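Local structure of tetratricopeptide repeat protein (Parabacteroides merdae ATCC 43184, 4R7S) at residues A[222-235]-A[244-256]. The protein is of unknown function but, as a tetratricopeptide repeat protein, probably serves as a helical scaffold for binding other proteins. Residues are numbered along the deposited sequence; the frame is centred on the assembly and turned at random.
Sequences LAQYEKERAALDFK and KEVIKELLKLTMN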
ATOM      1  N   LEU A 222      10.670 -21.406  12.733  1.00 41.98           N
ATOM      2  CA  LEU A 222       9.716 -22.503  12.902  1.00 43.55           C
ATOM      3  C   LEU A 222      10.192 -23.759  12.145  1.00 51.94           C
ATOM      4  O   LEU A 222      10.300 -24.835  12.750  1.00 53.12           O
ATOM      5  CB  LEU A 222       8.319 -22.122  12.394  1.00 43.78           C
ATOM      6  CG  LEU A 222       7.214 -21.779  13.368  1.00 49.38           C
ATOM      7  CD1 LEU A 222       5.902 -21.633  12.615  1.00 50.03           C
ATOM      8  CD2 LEU A 222       7.041 -22.838  14.459  1.00 51.54           C
ATOM      9  N   ALA A 223      10.498 -23.610  10.832  1.00 49.18           N
ATOM     10  CA  ALA A 223      10.966 -24.702   9.965  1.00 49.84           C
ATOM     11  C   ALA A 223      12.283 -25.314  10.473  1.00 57.19           C
ATOM     12  O   ALA A 223      12.524 -26.506  10.258  1.00 57.82           O
ATOM     13  CB  ALA A 223      11.142 -24.202   8.534  1.00 49.88           C
ATOM     14  N   GLN A 224      13.120 -24.505  11.157  1.00 54.42           N
ATOM     15  CA  GLN A 224      14.402 -24.939  11.725  1.00 54.13           C
ATOM     16  C   GLN A 224      14.199 -25.588  13.119  1.00 59.89           C
ATOM     17  O   GLN A 224      15.176 -25.878  13.816  1.00 59.96           O
ATOM     18  CB  GLN A 224      15.380 -23.758  11.806  1.00 54.78           C
ATOM     19  CG  GLN A 224      15.835 -23.235  10.443  1.00 64.68           C
ATOM     20  CD  GLN A 224      16.620 -21.933  10.512  1.00 86.07           C
ATOM     21  OE1 GLN A 224      16.582 -21.184  11.503  1.00 80.62           O
ATOM     22  NE2 GLN A 224      17.341 -21.626   9.436  1.00 81.64           N
ATOM     23  N   TYR A 225      12.929 -25.864  13.490  1.00 57.85           N
ATOM     24  CA  TYR A 225      12.499 -26.494  14.752  1.00 59.15           C
ATOM     25  C   TYR A 225      12.981 -25.669  15.971  1.00 60.88           C
ATOM     26  O   TYR A 225      13.433 -26.234  16.958  1.00 61.95           O
ATOM     27  CB  TYR A 225      12.951 -27.988  14.842  1.00 62.12           C
ATOM     28  CG  TYR A 225      12.733 -28.790  13.569  1.00 65.56           C
ATOM     29  CD1 TYR A 225      11.469 -29.276  13.233  1.00 68.33           C
ATOM     30  CD2 TYR A 225      13.786 -29.040  12.688  1.00 66.09           C
ATOM     31  CE1 TYR A 225      11.258 -29.988  12.048  1.00 70.38           C
ATOM     32  CE2 TYR A 225      13.587 -29.748  11.499  1.00 66.87           C
ATOM     33  CZ  TYR A 225      12.320 -30.223  11.183  1.00 76.78           C
ATOM     34  OH  TYR A 225      12.116 -30.923  10.012  1.00 77.18           O
ATOM     35  N   GLU A 226      12.866 -24.329  15.887  1.00 55.21           N
ATOM     36  CA  GLU A 226      13.248 -23.355  16.919  1.00 53.56           C
ATOM     37  C   GLU A 226      12.042 -22.494  17.242  1.00 54.79           C
ATOM     38  O   GLU A 226      12.014 -21.291  16.939  1.00 52.67           O
ATOM     39  CB  GLU A 226      14.422 -22.489  16.446  1.00 54.30           C
ATOM     40  CG  GLU A 226      15.731 -23.231  16.307  1.00 66.47           C
ATOM     41  CD  GLU A 226      16.888 -22.271  16.142  1.00103.28           C
ATOM     42  OE1 GLU A 226      17.025 -21.679  15.045  1.00 99.52           O
ATOM     43  OE2 GLU A 226      17.624 -22.064  17.134  1.00108.97           O
ATOM     44  N   LYS A 227      11.031 -23.143  17.845  1.00 51.39           N
ATOM     45  CA  LYS A 227       9.720 -22.610  18.221  1.00 50.90           C
ATOM     46  C   LYS A 227       9.786 -21.409  19.187  1.00 54.30           C
ATOM     47  O   LYS A 227       9.015 -20.458  19.012  1.00 53.13           O
ATOM     48  CB  LYS A 227       8.868 -23.727  18.842  1.00 53.68           C
ATOM     49  CG  LYS A 227       8.439 -24.796  17.838  1.00 60.73           C
ATOM     50  CD  LYS A 227       7.221 -25.566  18.327  1.00 62.77           C
ATOM     51  CE  LYS A 227       6.924 -26.762  17.460  1.00 63.74           C
ATOM     52  NZ  LYS A 227       5.871 -27.622  18.062  1.00 79.38           N
ATOM     53  N   GLU A 228      10.701 -21.442  20.182  1.00 51.09           N
ATOM     54  CA  GLU A 228      10.835 -20.361  21.162  1.00 51.41           C
ATOM     55  C   GLU A 228      11.414 -19.107  20.506  1.00 55.12           C
ATOM     56  O   GLU A 228      10.917 -17.996  20.760  1.00 55.62           O
ATOM     57  CB  GLU A 228      11.678 -20.790  22.368  1.00 53.53           C
ATOM     58  CG  GLU A 228      11.161 -20.236  23.689  1.00 69.59           C
ATOM     59  CD  GLU A 228      11.935 -20.599  24.947  1.00103.96           C
ATOM     60  OE1 GLU A 228      12.480 -21.727  25.022  1.00101.56           O
ATOM     61  OE2 GLU A 228      11.960 -19.761  25.880  1.00101.06           O
ATOM     62  N   ARG A 229      12.421 -19.284  19.630  1.00 50.17           N
ATOM     63  CA  ARG A 229      13.023 -18.175  18.878  1.00 49.48           C
ATOM     64  C   ARG A 229      11.983 -17.574  17.884  1.00 50.54           C
ATOM     65  O   ARG A 229      11.826 -16.349  17.825  1.00 49.60           O
ATOM     66  CB  ARG A 229      14.310 -18.631  18.169  1.00 49.98           C
ATOM     67  CG  ARG A 229      15.571 -18.264  18.963  1.00 63.28           C
ATOM     68  CD  ARG A 229      16.787 -19.133  18.680  1.00 78.03           C
ATOM     69  NE  ARG A 229      17.268 -19.075  17.292  1.00 99.46           N
ATOM     70  CZ  ARG A 229      18.144 -18.187  16.816  1.00120.08           C
ATOM     71  NH1 ARG A 229      18.622 -17.228  17.602  1.00111.16           N
ATOM     72  NH2 ARG A 229      18.527 -18.238  15.546  1.00104.69           N
ATOM     73  N   ALA A 230      11.201 -18.441  17.209  1.00 45.32           N
ATOM     74  CA  ALA A 230      10.151 -18.033  16.276  1.00 44.47           C
ATOM     75  C   ALA A 230       9.104 -17.156  16.969  1.00 46.33           C
ATOM     76  O   ALA A 230       8.789 -16.062  16.476  1.00 44.01           O
ATOM     77  CB  ALA A 230       9.487 -19.263  15.669  1.00 45.27           C
ATOM     78  N   ALA A 231       8.593 -17.625  18.136  1.00 43.02           N
ATOM     79  CA  ALA A 231       7.589 -16.895  18.922  1.00 43.31           C
ATOM     80  C   ALA A 231       8.059 -15.473  19.262  1.00 46.51           C
ATOM     81  O   ALA A 231       7.283 -14.524  19.105  1.00 45.30           O
ATOM     82  CB  ALA A 231       7.267 -17.651  20.189  1.00 44.44           C
ATOM     83  N   LEU A 232       9.353 -15.324  19.639  1.00 43.86           N
ATOM     84  CA  LEU A 232       9.944 -14.017  19.980  1.00 44.54           C
ATOM     85  C   LEU A 232       9.803 -13.051  18.805  1.00 47.10           C
ATOM     86  O   LEU A 232       9.383 -11.907  19.009  1.00 45.66           O
ATOM     87  CB  LEU A 232      11.419 -14.154  20.417  1.00 45.10           C
ATOM     88  CG  LEU A 232      11.700 -14.975  21.704  1.00 50.91           C
ATOM     89  CD1 LEU A 232      13.172 -15.292  21.842  1.00 50.55           C
ATOM     90  CD2 LEU A 232      11.176 -14.280  22.971  1.00 53.56           C
ATOM     91  N   ASP A 233      10.065 -13.560  17.566  1.00 42.66           N
ATOM     92  CA  ASP A 233       9.927 -12.813  16.322  1.00 41.74           C
ATOM     93  C   ASP A 233       8.450 -12.522  16.005  1.00 44.00           C
ATOM     94  O   ASP A 233       8.129 -11.381  15.641  1.00 42.49           O
ATOM     95  CB  ASP A 233      10.597 -13.572  15.162  1.00 43.92           C
ATOM     96  CG  ASP A 233      12.103 -13.385  15.040  1.00 50.45           C
ATOM     97  OD1 ASP A 233      12.675 -12.567  15.812  1.00 49.21           O
ATOM     98  OD2 ASP A 233      12.707 -14.035  14.171  1.00 55.19           O
ATOM     99  N   PHE A 234       7.541 -13.525  16.184  1.00 39.85           N
ATOM    100  CA  PHE A 234       6.108 -13.302  15.948  1.00 38.96           C
ATOM    101  C   PHE A 234       5.566 -12.240  16.902  1.00 47.35           C
ATOM    102  O   PHE A 234       4.837 -11.349  16.450  1.00 48.00           O
ATOM    103  CB  PHE A 234       5.300 -14.601  16.063  1.00 39.90           C
ATOM    104  CG  PHE A 234       5.604 -15.669  15.030  1.00 39.30           C
ATOM    105  CD1 PHE A 234       5.937 -15.325  13.717  1.00 41.06           C
ATOM    106  CD2 PHE A 234       5.526 -17.015  15.357  1.00 40.49           C
ATOM    107  CE1 PHE A 234       6.219 -16.309  12.765  1.00 41.03           C
ATOM    108  CE2 PHE A 234       5.811 -18.000  14.405  1.00 43.43           C
ATOM    109  CZ  PHE A 234       6.162 -17.640  13.115  1.00 40.79           C
ATOM    110  N   LYS A 235       5.984 -12.278  18.200  1.00 44.86           N
ATOM    111  CA  LYS A 235       5.574 -11.263  19.183  1.00 45.03           C
ATOM    112  C   LYS A 235       6.049  -9.872  18.763  1.00 47.02           C
ATOM    113  O   LYS A 235       5.261  -8.920  18.773  1.00 45.52           O
ATOM    114  CB  LYS A 235       6.097 -11.601  20.582  1.00 48.12           C
ATOM    115  CG  LYS A 235       5.136 -12.464  21.381  1.00 55.25           C
ATOM    116  CD  LYS A 235       5.879 -13.417  22.294  1.00 60.79           C
ATOM    117  CE  LYS A 235       4.953 -14.205  23.200  1.00 78.71           C
ATOM    118  NZ  LYS A 235       4.395 -13.381  24.312  1.00 91.31           N
ATOM    119  N   LYS A 244      -3.225  -9.227  13.436  1.00 56.41           N
ATOM    120  CA  LYS A 244      -3.467  -9.834  14.747  1.00 56.83           C
ATOM    121  C   LYS A 244      -4.060 -11.223  14.657  1.00 57.42           C
ATOM    122  O   LYS A 244      -3.710 -12.052  15.487  1.00 55.91           O
ATOM    123  CB  LYS A 244      -4.362  -8.937  15.616  1.00 61.67           C
ATOM    124  CG  LYS A 244      -3.571  -8.206  16.709  1.00 87.37           C
ATOM    125  CD  LYS A 244      -4.160  -6.826  17.018  1.00100.53           C
ATOM    126  CE  LYS A 244      -3.584  -6.204  18.271  1.00111.79           C
ATOM    127  NZ  LYS A 244      -2.214  -5.664  18.061  1.00119.86           N
ATOM    128  N   GLU A 245      -4.925 -11.491  13.657  1.00 55.27           N
ATOM    129  CA  GLU A 245      -5.540 -12.824  13.462  1.00 56.48           C
ATOM    130  C   GLU A 245      -4.496 -13.851  13.032  1.00 57.28           C
ATOM    131  O   GLU A 245      -4.422 -14.929  13.624  1.00 56.73           O
ATOM    132  CB  GLU A 245      -6.664 -12.812  12.403  1.00 58.42           C
ATOM    133  CG  GLU A 245      -7.872 -11.941  12.690  1.00 74.78           C
ATOM    134  CD  GLU A 245      -8.815 -11.902  11.501  1.00110.13           C
ATOM    135  OE1 GLU A 245      -8.494 -11.203  10.511  1.00109.43           O
ATOM    136  OE2 GLU A 245      -9.847 -12.613  11.538  1.00111.37           O
ATOM    137  N   VAL A 246      -3.705 -13.504  11.981  1.00 50.75           N
ATOM    138  CA  VAL A 246      -2.666 -14.346  11.382  1.00 48.66           C
ATOM    139  C   VAL A 246      -1.527 -14.516  12.388  1.00 52.02           C
ATOM    140  O   VAL A 246      -1.065 -15.651  12.587  1.00 51.61           O
ATOM    141  CB  VAL A 246      -2.200 -13.785  10.003  1.00 50.64           C
ATOM    142  CG1 VAL A 246      -0.844 -14.355   9.570  1.00 49.81           C
ATOM    143  CG2 VAL A 246      -3.257 -14.035   8.928  1.00 49.75           C
ATOM    144  N   ILE A 247      -1.128 -13.416  13.075  1.00 47.87           N
ATOM    145  CA  ILE A 247      -0.061 -13.483  14.069  1.00 48.27           C
ATOM    146  C   ILE A 247      -0.489 -14.403  15.219  1.00 51.74           C
ATOM    147  O   ILE A 247       0.357 -15.124  15.755  1.00 51.70           O
ATOM    148  CB  ILE A 247       0.429 -12.083  14.544  1.00 52.33           C
ATOM    149  CG1 ILE A 247       1.917 -12.104  14.934  1.00 53.07           C
ATOM    150  CG2 ILE A 247      -0.411 -11.516  15.663  1.00 54.93           C
ATOM    151  CD1 ILE A 247       2.867 -12.017  13.795  1.00 57.92           C
ATOM    152  N   LYS A 248      -1.814 -14.448  15.524  1.00 48.69           N
ATOM    153  CA  LYS A 248      -2.403 -15.323  16.553  1.00 48.74           C
ATOM    154  C   LYS A 248      -2.201 -16.817  16.167  1.00 50.69           C
ATOM    155  O   LYS A 248      -1.779 -17.609  17.011  1.00 50.91           O
ATOM    156  CB  LYS A 248      -3.910 -14.998  16.757  1.00 51.14           C
ATOM    157  CG  LYS A 248      -4.551 -15.679  17.970  1.00 63.79           C
ATOM    158  CD  LYS A 248      -6.080 -15.710  17.922  1.00 73.41           C
ATOM    159  CE  LYS A 248      -6.643 -17.113  17.999  1.00 85.64           C
ATOM    160  NZ  LYS A 248      -6.352 -17.772  19.304  1.00 98.25           N
ATOM    161  N   GLU A 249      -2.491 -17.177  14.891  1.00 45.34           N
ATOM    162  CA  GLU A 249      -2.361 -18.539  14.350  1.00 44.82           C
ATOM    163  C   GLU A 249      -0.901 -19.012  14.287  1.00 47.83           C
ATOM    164  O   GLU A 249      -0.652 -20.201  14.510  1.00 47.29           O
ATOM    165  CB  GLU A 249      -2.993 -18.660  12.943  1.00 45.61           C
ATOM    166  CG  GLU A 249      -4.476 -18.313  12.854  1.00 57.13           C
ATOM    167  CD  GLU A 249      -5.489 -19.094  13.679  1.00 80.61           C
ATOM    168  OE1 GLU A 249      -5.229 -20.266  14.044  1.00 54.80           O
ATOM    169  OE2 GLU A 249      -6.587 -18.535  13.903  1.00 83.86           O
ATOM    170  N   LEU A 250       0.048 -18.095  13.941  1.00 42.95           N
ATOM    171  CA  LEU A 250       1.480 -18.405  13.858  1.00 42.35           C
ATOM    172  C   LEU A 250       2.015 -18.727  15.237  1.00 45.31           C
ATOM    173  O   LEU A 250       2.711 -19.723  15.410  1.00 44.91           O
ATOM    174  CB  LEU A 250       2.276 -17.225  13.250  1.00 41.95           C
ATOM    175  CG  LEU A 250       2.037 -16.886  11.786  1.00 45.40           C
ATOM    176  CD1 LEU A 250       2.720 -15.585  11.427  1.00 44.17           C
ATOM    177  CD2 LEU A 250       2.468 -18.027  10.866  1.00 46.61           C
ATOM    178  N   LEU A 251       1.641 -17.900  16.230  1.00 43.17           N
ATOM    179  CA  LEU A 251       2.006 -18.085  17.630  1.00 43.70           C
ATOM    180  C   LEU A 251       1.552 -19.436  18.161  1.00 47.59           C
ATOM    181  O   LEU A 251       2.341 -20.068  18.864  1.00 46.39           O
ATOM    182  CB  LEU A 251       1.471 -16.945  18.504  1.00 43.91           C
ATOM    183  CG  LEU A 251       2.365 -15.702  18.461  1.00 48.45           C
ATOM    184  CD1 LEU A 251       1.617 -14.462  18.901  1.00 48.45           C
ATOM    185  CD2 LEU A 251       3.667 -15.917  19.257  1.00 51.60           C
ATOM    186  N   LYS A 252       0.326 -19.917  17.786  1.00 45.50           N
ATOM    187  CA  LYS A 252      -0.176 -21.255  18.191  1.00 45.80           C
ATOM    188  C   LYS A 252       0.762 -22.389  17.716  1.00 50.09           C
ATOM    189  O   LYS A 252       0.850 -23.426  18.385  1.00 50.85           O
ATOM    190  CB  LYS A 252      -1.586 -21.529  17.639  1.00 47.13           C
ATOM    191  CG  LYS A 252      -2.707 -20.737  18.288  1.00 51.03           C
ATOM    192  CD  LYS A 252      -3.967 -20.620  17.389  1.00 51.00           C
ATOM    193  CE  LYS A 252      -4.558 -21.948  16.933  1.00 52.29           C
ATOM    194  NZ  LYS A 252      -5.893 -21.777  16.284  1.00 59.48           N
ATOM    195  N   LEU A 253       1.453 -22.197  16.566  1.00 45.35           N
ATOM    196  CA  LEU A 253       2.342 -23.224  16.012  1.00 45.27           C
ATOM    197  C   LEU A 253       3.671 -23.334  16.807  1.00 53.30           C
ATOM    198  O   LEU A 253       4.391 -24.333  16.661  1.00 52.27           O
ATOM    199  CB  LEU A 253       2.612 -22.998  14.504  1.00 44.02           C
ATOM    200  CG  LEU A 253       1.392 -22.764  13.581  1.00 47.28           C
ATOM    201  CD1 LEU A 253       1.815 -22.665  12.164  1.00 46.21           C
ATOM    202  CD2 LEU A 253       0.314 -23.852  13.719  1.00 49.26           C
ATOM    203  N   THR A 254       3.955 -22.348  17.686  1.00 53.51           N
ATOM    204  CA  THR A 254       5.149 -22.330  18.548  1.00 54.83           C
ATOM    205  C   THR A 254       4.877 -22.908  19.953  1.00 64.82           C
ATOM    206  O   THR A 254       5.832 -23.095  20.708  1.00 64.69           O
ATOM    207  CB  THR A 254       5.679 -20.888  18.712  1.00 54.91           C
ATOM    208  OG1 THR A 254       4.775 -20.146  19.523  1.00 46.51           O
ATOM    209  CG2 THR A 254       5.924 -20.173  17.385  1.00 52.09           C
HETATM  210  N   MSE A 255       3.585 -23.165  20.309  1.00 66.45           N
HETATM  211  CA  MSE A 255       3.142 -23.597  21.649  1.00 69.18           C
HETATM  212  C   MSE A 255       2.904 -25.120  21.767  1.00 76.73           C
HETATM  213  O   MSE A 255       1.919 -25.553  22.393  1.00 77.10           O
HETATM  214  CB  MSE A 255       1.887 -22.808  22.076  1.00 72.61           C
HETATM  215  CG  MSE A 255       2.100 -21.283  22.022  1.00 80.79           C
HETATM  216 SE   MSE A 255       0.731 -20.180  22.877  0.75 91.36          SE
HETATM  217  CE  MSE A 255       0.045 -19.154  21.377  1.00 87.31           C
ATOM    218  N   ASN A 256       3.897 -25.916  21.253  1.00 74.80           N
ATOM    219  CA  ASN A 256       3.994 -27.395  21.221  1.00113.10           C
ATOM    220  C   ASN A 256       3.158 -28.112  22.296  1.00128.02           C
ATOM    221  O   ASN A 256       2.599 -29.173  22.027  1.00 82.43           O
ATOM    222  CB  ASN A 256       5.461 -27.848  21.357  1.00113.83           C
ATOM    223  CG  ASN A 256       6.180 -27.382  22.609  1.00135.89           C
ATOM    224  OD1 ASN A 256       6.309 -26.181  22.882  1.00129.63           O
ATOM    225  ND2 ASN A 256       6.721 -28.326  23.369  1.00126.65           N
TER
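Phe234 lays its ring against Leu250 of the last helix. Leu250 CB stands over the centre of one face, 3.7 Å from the ring centroid and 8° off the normal, a CH-pi contact. CD1 of the same leucine reaches the ring at CE1. The opposite face of the ring has the carbonyl oxygen of Ala230 above it, offset toward the rim. CG of Phe234 is anti to its own carbonyl carbon (chi1 -65°), which carries the ring across to the last helix. Thr254 CG2 sits at the ring edge near its plane, 3.7 Å from Phe234 CE2. Leu251 CD2 packs on Phe234 CB and on Ala231. Ile247 CD1 comes to 3.4 Å from the carbonyl oxygen of Phe234. An alanine in place of Phe234 would probably open a gap between the helices, with Leu250 CB and Thr254 CG2 left without the ring they pack on.

Thr254 fits beside the first turn of helix 227-238. Its CB lies 3.4 Å from Lys227 O, and its methyl also meets Ala230 CB. Thr254 OG1 turns back and donates to Leu251 O at 2.5 Å, on a lone pair in the carbonyl plane. Thr254 N donates to Leu251 O as well, so this oxygen accepts two bonds from the same threonine. Lys227 lays its extended chain along the backbone of Leu253 and Thr254, its CB beside Thr254 O and its CD 3.5 Å from Leu253 O. At the preceding helix end, Leu222 CD1 touches Leu253 CB.

Residues 227-235 and 244-252 run nearly antiparallel, at 167°, with their axes 9.7 Å apart at closest. Ile247 and Leu250 also touch Val215 of helix 211-223. The last helix thus packs against both members of the preceding helical hairpin, an arrangement consistent with the C-terminal capping helix of a tetratricopeptide repeat array.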